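Local coordinates for protein PA4485 (Pseudomonas aeruginosa, PDB 4AVR) that probably acts as a lytic transglycosylase of the RlpA family, with a strong preference for naked glycan strands that lack stem peptides, at residues A[28-32]-A[52-56]; A[43-47]-A[78-82]. All coordinates share one frame; numbering follows the deposited sequence.

Contact 1: residues A[28-32]-A[52-56]; sequences AMTAA and SVVVR
Met29 and Thr30 meet Val55 and Arg56 where two strands of the double-psi beta-barrel domain pair in parallel, a single bridge joining Thr30 to Arg56. Arg56 is gripped through both its backbone polar groups: its N donates to Met29 O at 2.9 Å, and its O receives Ala31 N at 3.0 Å. The first bond is the straighter, 158° at the hydrogen; in the second the donor stands above the carbonyl plane. The short segments diverge by 69°, so the pairing is brief, and beyond it the contact passes to side chains. Met29, long and unbranched, can reach along to Val53: bent at chi2 and chi3, it swings its methyl CE across Val53, 3.7 Å from CB, crossing that side chain at about a right angle. Ala31 is small enough to let the strands close up, with its CB 3.6 Å from Val55 CG2. Beyond this shell lies helix 73-79, where Lys74 and Ala75 touch Met29 and Ala75 also packs on Val55. On the face of the sheet carrying Thr30 and Arg56, the two side chains run side by side. Arg56 starts extended, CG anti to the backbone N (chi1 175°), then bends at chi3; NH1 forms a salt bridge with Glu22, which helps fix the guanidinium. Over one face of that flat group sits the Thr30 methyl, with CG2 3.4 Å from Arg56 NH2.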
loop_
_atom_site.group_PDB
_atom_site.type_symbol
_atom_site.label_atom_id
_atom_site.label_comp_id
_atom_site.label_asym_id
_atom_site.label_seq_id
_atom_site.Cartn_x
_atom_site.Cartn_y
_atom_site.Cartn_z
ATOM N N ALA A 28 7.968 6.644 8.913
ATOM C CA ALA A 28 7.596 6.700 10.325
ATOM C C ALA A 28 7.198 5.297 10.795
ATOM O O ALA A 28 6.963 4.416 9.977
ATOM C CB ALA A 28 6.450 7.674 10.520
ATOM N N MET A 29 7.120 5.105 12.108
ATOM C CA MET A 29 6.646 3.846 12.698
ATOM C C MET A 29 5.236 4.054 13.218
ATOM O O MET A 29 4.992 4.109 14.423
ATOM C CB MET A 29 7.575 3.394 13.809
ATOM C CG MET A 29 8.930 2.940 13.275
ATOM S SD MET A 29 8.846 1.425 12.292
ATOM C CE MET A 29 8.536 0.195 13.541
ATOM N N THR A 30 4.305 4.179 12.288
ATOM C CA THR A 30 2.934 4.559 12.588
ATOM C C THR A 30 1.972 3.493 12.093
ATOM O O THR A 30 2.323 2.623 11.275
ATOM C CB THR A 30 2.573 5.932 11.977
ATOM O OG1 THR A 30 2.868 5.928 10.576
ATOM C CG2 THR A 30 3.376 7.038 12.641
ATOM N N ALA A 31 0.739 3.575 12.591
ATOM C CA ALA A 31 -0.292 2.627 12.231
ATOM C C ALA A 31 -1.692 3.186 12.435
ATOM O O ALA A 31 -1.918 4.142 13.175
ATOM C CB ALA A 31 -0.129 1.331 13.024
ATOM N N ALA A 32 -2.635 2.533 11.767
ATOM C CA ALA A 32 -4.065 2.767 11.897
ATOM C C ALA A 32 -4.713 1.704 12.754
ATOM O O ALA A 32 -4.420 0.521 12.594
ATOM C CB ALA A 32 -4.728 2.757 10.529
ATOM N N SER A 52 8.805 -8.616 15.683
ATOM C CA SER A 52 7.962 -7.621 16.333
ATOM C C SER A 52 8.521 -6.223 16.180
ATOM O O SER A 52 9.727 -6.018 16.033
ATOM C CB SER A 52 7.766 -7.941 17.812
ATOM O OG SER A 52 8.940 -7.773 18.555
ATOM N N VAL A 53 7.600 -5.262 16.185
ATOM C CA VAL A 53 7.918 -3.833 16.170
ATOM C C VAL A 53 6.962 -3.110 17.102
ATOM O O VAL A 53 5.939 -3.664 17.499
ATOM C CB VAL A 53 7.799 -3.208 14.763
ATOM C CG1 VAL A 53 8.730 -3.896 13.772
ATOM C CG2 VAL A 53 6.375 -3.226 14.268
ATOM N N VAL A 54 7.296 -1.863 17.433
ATOM C CA VAL A 54 6.384 -0.974 18.154
ATOM C C VAL A 54 5.995 0.163 17.217
ATOM O O VAL A 54 6.859 0.807 16.604
ATOM C CB VAL A 54 7.022 -0.439 19.439
ATOM C CG1 VAL A 54 6.088 0.548 20.123
ATOM C CG2 VAL A 54 7.346 -1.589 20.381
ATOM N N VAL A 55 4.691 0.372 17.087
ATOM C CA VAL A 55 4.151 1.465 16.278
ATOM C C VAL A 55 3.326 2.401 17.143
ATOM O O VAL A 55 2.909 2.057 18.250
ATOM C CB VAL A 55 3.292 0.941 15.107
ATOM C CG1 VAL A 55 4.143 0.160 14.106
ATOM C CG2 VAL A 55 2.109 0.118 15.615
ATOM N N ARG A 56 3.127 3.606 16.611
ATOM C CA ARG A 56 2.329 4.654 17.237
ATOM C C ARG A 56 1.072 4.860 16.394
ATOM O O ARG A 56 1.161 5.021 15.172
ATOM C CB ARG A 56 3.197 5.930 17.232
ATOM C CG ARG A 56 2.568 7.205 17.724
ATOM C CD ARG A 56 3.612 8.318 17.736
ATOM N NE ARG A 56 4.186 8.655 16.417
ATOM C CZ ARG A 56 3.641 9.517 15.565
ATOM N NH1 ARG A 56 2.503 10.140 15.856
ATOM N NH2 ARG A 56 4.243 9.780 14.417
#

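Contact 2: residues A[43-47]-A[78-82]; sequences RVTNL and GLGMI
The backbone of strand 41-46 comes nearest the C-terminal end of helix 73-79 at Asn46 and Leu79, whose CA atoms are 6.0 Å apart, just where Gly80 leaves helical geometry with positive phi (64°). This exit is a Schellman motif, and in the double-psi beta-barrel domain it lies against the sheet. Glycine suits the turn because, lacking a CB, it takes up positive phi with little strain. Leu79 supplies the apolar part of the contact, its branched end reaching toward the strand. One methyl, CD1, lies 3.9 Å from Val44 CG1, the two side chains crossing at about a right angle; the other, CD2, sits 3.4 Å from Val44 O. A beta-branched valine suits the strand and gives the leucine a compact apolar surface, while Val53 and Val55 of the adjacent strand pack on Leu79 and Val44 respectively. Asn46 contributes the polar link. A chi1 of -178° swings its amide away from its own backbone N and out to the helix end, where the CB of Met81 lies 4.1 Å from ND2. An asparagine fits because its amide serves two directions: OD1 accepts from Asp48 N, while ND2 turns to the helix. Leu79 O takes a second donor, Asn49 ND2, so this carbonyl at the helix end is held by two side-chain amides. The Asn46 ND2 bond to Leu79 O measures 2.9 Å, with the donor tilted 28° from the carbonyl plane.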
loop_
_atom_site.group_PDB
_atom_site.type_symbol
_atom_site.label_atom_id
_atom_site.label_comp_id
_atom_site.label_asym_id
_atom_site.label_seq_id
_atom_site.Cartn_x
_atom_site.Cartn_y
_atom_site.Cartn_z
ATOM N N ARG A 43 2.771 -2.840 20.520
ATOM C CA ARG A 43 3.685 -3.865 20.028
ATOM C C ARG A 43 2.927 -4.808 19.099
ATOM O O ARG A 43 1.922 -5.399 19.490
ATOM C CB ARG A 43 4.329 -4.656 21.158
ATOM C CG ARG A 43 5.360 -5.661 20.638
ATOM C CD ARG A 43 6.234 -6.241 21.745
ATOM N NE ARG A 43 7.313 -5.288 22.055
ATOM C CZ ARG A 43 7.561 -4.687 23.223
ATOM N NH1 ARG A 43 6.853 -4.942 24.326
ATOM N NH2 ARG A 43 8.578 -3.827 23.286
ATOM N N VAL A 44 3.433 -4.939 17.880
ATOM C CA VAL A 44 2.850 -5.788 16.856
ATOM C C VAL A 44 3.814 -6.946 16.608
ATOM O O VAL A 44 4.987 -6.711 16.343
ATOM C CB VAL A 44 2.653 -4.998 15.548
ATOM C CG1 VAL A 44 1.999 -5.872 14.496
ATOM C CG2 VAL A 44 1.848 -3.739 15.807
ATOM N N THR A 45 3.312 -8.178 16.688
ATOM C CA THR A 45 4.115 -9.366 16.430
ATOM C C THR A 45 3.527 -10.097 15.235
ATOM O O THR A 45 2.356 -10.467 15.239
ATOM C CB THR A 45 4.126 -10.307 17.644
ATOM O OG1 THR A 45 4.625 -9.614 18.784
ATOM C CG2 THR A 45 4.985 -11.546 17.382
ATOM N N ASN A 46 4.343 -10.301 14.208
ATOM C CA ASN A 46 3.975 -11.094 13.053
ATOM C C ASN A 46 4.000 -12.563 13.464
ATOM O O ASN A 46 5.051 -13.095 13.816
ATOM C CB ASN A 46 4.956 -10.822 11.906
ATOM C CG ASN A 46 4.618 -11.562 10.632
ATOM O OD1 ASN A 46 3.950 -12.588 10.645
ATOM N ND2 ASN A 46 5.103 -11.049 9.505
ATOM N N LEU A 47 2.842 -13.206 13.467
ATOM C CA LEU A 47 2.757 -14.580 13.955
ATOM C C LEU A 47 3.359 -15.589 12.988
ATOM O O LEU A 47 3.633 -16.726 13.378
ATOM C CB LEU A 47 1.322 -14.924 14.318
ATOM C CG LEU A 47 0.801 -14.103 15.501
ATOM C CD1 LEU A 47 -0.728 -14.082 15.545
ATOM C CD2 LEU A 47 1.351 -14.659 16.792
ATOM N N GLY A 78 10.145 -4.025 9.270
ATOM C CA GLY A 78 10.525 -4.589 10.564
ATOM C C GLY A 78 9.777 -5.879 10.888
ATOM O O GLY A 78 10.305 -6.741 11.572
ATOM N N LEU A 79 8.552 -5.994 10.374
ATOM C CA LEU A 79 7.725 -7.190 10.570
ATOM C C LEU A 79 8.003 -8.287 9.548
ATOM O O LEU A 79 7.459 -9.381 9.663
ATOM C CB LEU A 79 6.252 -6.800 10.542
ATOM C CG LEU A 79 5.769 -6.007 11.752
ATOM C CD1 LEU A 79 4.441 -5.327 11.446
ATOM C CD2 LEU A 79 5.638 -6.899 12.973
ATOM N N GLY A 80 8.837 -8.016 8.552
ATOM C CA GLY A 80 9.105 -8.986 7.498
ATOM C C GLY A 80 7.905 -9.330 6.642
ATOM O O GLY A 80 7.775 -10.460 6.172
ATOM N N MET A 81 7.027 -8.354 6.423
ATOM C CA MET A 81 5.762 -8.584 5.711
ATOM C C MET A 81 5.659 -7.870 4.356
ATOM O O MET A 81 4.579 -7.821 3.769
ATOM C CB MET A 81 4.559 -8.255 6.599
ATOM C CG MET A 81 4.380 -6.802 6.903
ATOM S SD MET A 81 3.052 -6.447 8.078
ATOM C CE MET A 81 1.650 -6.487 7.004
ATOM N N ILE A 82 6.761 -7.338 3.848
ATOM C CA ILE A 82 6.701 -6.593 2.583
ATOM C C ILE A 82 6.229 -7.489 1.438
ATOM O O ILE A 82 5.357 -7.089 0.658
ATOM C CB ILE A 82 8.048 -5.921 2.263
ATOM C CG1 ILE A 82 8.316 -4.787 3.261
ATOM C CG2 ILE A 82 8.100 -5.419 0.827
ATOM C CD1 ILE A 82 7.417 -3.570 3.078
#

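How the contacts relate
Contacts 1 and 2 both reach one sheet, in which strands 52-59 and 41-46 are antiparallel neighbours, and their centres lie about 10 Å apart. They meet directly: Val44 N probably bonds to Val53 O, and Val53 CG1 packs on Gly78. Contact 1 is partly buried and joins strand to strand, so its polar bonds are backbone ones, and its partly exposed arginine pairs with an acidic side chain, Glu22. Contact 2 has the larger share of buried residues, though it lies farther from the chain centre; it joins a strand to a helix end, where a side-chain amide makes the polar link. Helix 73-79 is common to both, its side chains bordering contact 1 and its last turn supplying one side of contact 2.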